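Local coordinates for protein flagellin B1 (Methanocaldococcus jannaschii DSM 2661, PDB 5YA6) that probably assembles, as a flagellin subunit, into the archaellum filament that drives archaeal swimming, and carries a bound calcium ion in its globular domain, at residues L52-D57 with A126-A131. Sequence-based numbering, arbitrary orientation.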
loop_
_atom_site.group_PDB
_atom_site.type_symbol
_atom_site.label_atom_id
_atom_site.label_comp_id
_atom_site.label_asym_id
_atom_site.label_seq_id
_atom_site.Cartn_x
_atom_site.Cartn_y
_atom_site.Cartn_z
ATOM N N LEU B 52 -6.759 -9.149 -3.753
ATOM C CA LEU B 52 -6.732 -7.971 -2.958
ATOM C C LEU B 52 -5.598 -8.118 -1.935
ATOM O O LEU B 52 -5.652 -8.952 -1.022
ATOM C CB LEU B 52 -8.071 -7.758 -2.286
ATOM C CG LEU B 52 -8.172 -6.519 -1.379
ATOM C CD1 LEU B 52 -7.915 -5.243 -2.207
ATOM C CD2 LEU B 52 -9.517 -6.459 -0.702
ATOM N N PHE B 53 -4.634 -7.195 -2.007
ATOM C CA PHE B 53 -3.473 -7.150 -1.086
ATOM C C PHE B 53 -3.673 -6.028 -0.125
ATOM O O PHE B 53 -3.971 -4.931 -0.571
ATOM C CB PHE B 53 -2.180 -6.946 -1.931
ATOM C CG PHE B 53 -1.886 -8.058 -2.924
ATOM C CD1 PHE B 53 -1.100 -9.166 -2.580
ATOM C CD2 PHE B 53 -2.338 -7.986 -4.195
ATOM C CE1 PHE B 53 -0.881 -10.201 -3.493
ATOM C CE2 PHE B 53 -2.100 -9.002 -5.125
ATOM C CZ PHE B 53 -1.347 -10.110 -4.774
ATOM N N LEU B 54 -3.608 -6.278 1.162
ATOM C CA LEU B 54 -3.744 -5.248 2.161
ATOM C C LEU B 54 -2.650 -5.344 3.225
ATOM O O LEU B 54 -2.599 -6.334 3.937
ATOM C CB LEU B 54 -5.053 -5.406 2.882
ATOM C CG LEU B 54 -6.327 -5.187 2.049
ATOM C CD1 LEU B 54 -7.564 -5.582 2.867
ATOM C CD2 LEU B 54 -6.439 -3.740 1.629
ATOM N N ILE B 55 -1.913 -4.269 3.454
ATOM C CA ILE B 55 -0.946 -4.210 4.537
ATOM C C ILE B 55 -1.504 -3.377 5.696
ATOM O O ILE B 55 -2.001 -2.258 5.533
ATOM C CB ILE B 55 0.351 -3.504 4.041
ATOM C CG1 ILE B 55 0.968 -4.181 2.835
ATOM C CG2 ILE B 55 1.387 -3.372 5.193
ATOM C CD1 ILE B 55 1.838 -3.295 1.949
ATOM N N TYR B 56 -1.401 -3.934 6.929
ATOM C CA TYR B 56 -1.876 -3.243 8.121
ATOM C C TYR B 56 -1.128 -3.889 9.306
ATOM O O TYR B 56 -1.041 -5.104 9.398
ATOM C CB TYR B 56 -3.454 -3.272 8.265
ATOM C CG TYR B 56 -3.876 -2.856 9.652
ATOM C CD1 TYR B 56 -3.664 -1.582 10.132
ATOM C CD2 TYR B 56 -4.408 -3.803 10.557
ATOM C CE1 TYR B 56 -3.916 -1.222 11.443
ATOM C CE2 TYR B 56 -4.750 -3.429 11.834
ATOM C CZ TYR B 56 -4.504 -2.162 12.303
ATOM O OH TYR B 56 -4.708 -1.837 13.606
ATOM N N ASP B 57 -0.557 -3.063 10.164
ATOM C CA ASP B 57 -0.068 -3.483 11.455
ATOM C C ASP B 57 0.987 -4.569 11.317
ATOM O O ASP B 57 0.979 -5.514 12.041
ATOM C CB ASP B 57 -1.249 -3.955 12.349
ATOM C CG ASP B 57 -0.862 -4.093 13.850
ATOM O OD1 ASP B 57 0.004 -3.364 14.334
ATOM O OD2 ASP B 57 -1.416 -4.966 14.498
ATOM N N ALA B 126 -12.222 -9.848 10.767
ATOM C CA ALA B 126 -11.828 -11.195 10.482
ATOM C C ALA B 126 -10.439 -11.267 9.826
ATOM O O ALA B 126 -9.587 -12.112 10.176
ATOM C CB ALA B 126 -12.897 -11.895 9.671
ATOM N N VAL B 127 -10.120 -10.327 8.941
ATOM C CA VAL B 127 -8.791 -10.328 8.285
ATOM C C VAL B 127 -7.644 -9.965 9.242
ATOM O O VAL B 127 -6.600 -10.615 9.258
ATOM C CB VAL B 127 -8.796 -9.372 7.047
ATOM C CG1 VAL B 127 -7.439 -9.319 6.376
ATOM C CG2 VAL B 127 -9.828 -9.841 6.010
ATOM N N PHE B 128 -7.877 -8.964 10.055
ATOM C CA PHE B 128 -6.836 -8.411 10.898
ATOM C C PHE B 128 -6.902 -8.915 12.319
ATOM O O PHE B 128 -6.046 -8.552 13.103
ATOM C CB PHE B 128 -6.921 -6.857 10.868
ATOM C CG PHE B 128 -6.836 -6.242 9.468
ATOM C CD1 PHE B 128 -5.936 -6.685 8.523
ATOM C CD2 PHE B 128 -7.695 -5.223 9.098
ATOM C CE1 PHE B 128 -5.854 -6.096 7.257
ATOM C CE2 PHE B 128 -7.610 -4.643 7.850
ATOM C CZ PHE B 128 -6.699 -5.094 6.913
ATOM N N ASN B 129 -7.955 -9.674 12.639
ATOM C CA ASN B 129 -8.241 -10.227 13.952
ATOM C C ASN B 129 -8.554 -9.198 15.018
ATOM O O ASN B 129 -8.472 -9.464 16.189
ATOM C CB ASN B 129 -7.099 -11.183 14.371
ATOM C CG ASN B 129 -7.202 -12.489 13.640
ATOM O OD1 ASN B 129 -6.479 -12.720 12.680
ATOM N ND2 ASN B 129 -8.161 -13.297 14.036
ATOM N N LYS B 130 -8.916 -7.994 14.587
ATOM C CA LYS B 130 -9.398 -6.945 15.477
ATOM C C LYS B 130 -9.932 -5.831 14.616
ATOM O O LYS B 130 -9.660 -5.816 13.400
ATOM C CB LYS B 130 -8.254 -6.361 16.325
ATOM C CG LYS B 130 -7.066 -5.869 15.502
ATOM C CD LYS B 130 -6.394 -4.684 16.202
ATOM C CE LYS B 130 -5.030 -4.352 15.595
ATOM N NZ LYS B 130 -4.030 -5.421 15.875
ATOM N N ALA B 131 -10.706 -4.922 15.227
ATOM C CA ALA B 131 -11.211 -3.790 14.472
ATOM C C ALA B 131 -10.070 -2.793 14.319
ATOM O O ALA B 131 -9.159 -2.769 15.120
ATOM C CB ALA B 131 -12.409 -3.177 15.163
#
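Tyr56 turns an edge of its ring onto a face of Phe128, joining the end of strand 51-56 to the short helix 124-128. In this T-shaped pair the centroids lie 5.0 Å apart and the planes meet at 58°. Tyr56 CD2 makes the nearest approach, 3.6 Å from Phe128 CG, and sits off centre on that face. On the CE1 and CZ side of the same face, Tyr56 CB makes a CH-pi contact, 4.1 Å from the Phe128 centroid. CG of Tyr56 is anti to its backbone N (chi1 166°); CB and CD2 lie over Phe128, while OH comes up to Lys130 CE. Val127 CB backs the opposite face of Phe128, and Leu54 CD1 reaches Phe128 CZ at 4.2 Å, the two side chains crossing at about a right angle. His61 of the adjoining strand 59-69 adds a second edge-to-face partner to Phe128. This buried, mainly aromatic packing gives way outward to a looser polar side. There Lys130 CE passes the edge of the Tyr56 ring, 3.2 Å from Tyr56 OH, and Lys130 NZ forms a salt bridge with OD2 of the solvent-exposed Asp57 at 3.0 Å, arriving from above the carboxylate plane. Between these two segments the contact therefore rests mainly on ring packing, with a single ion pair, probably weakened by solvent, tying the following loop to the strand end.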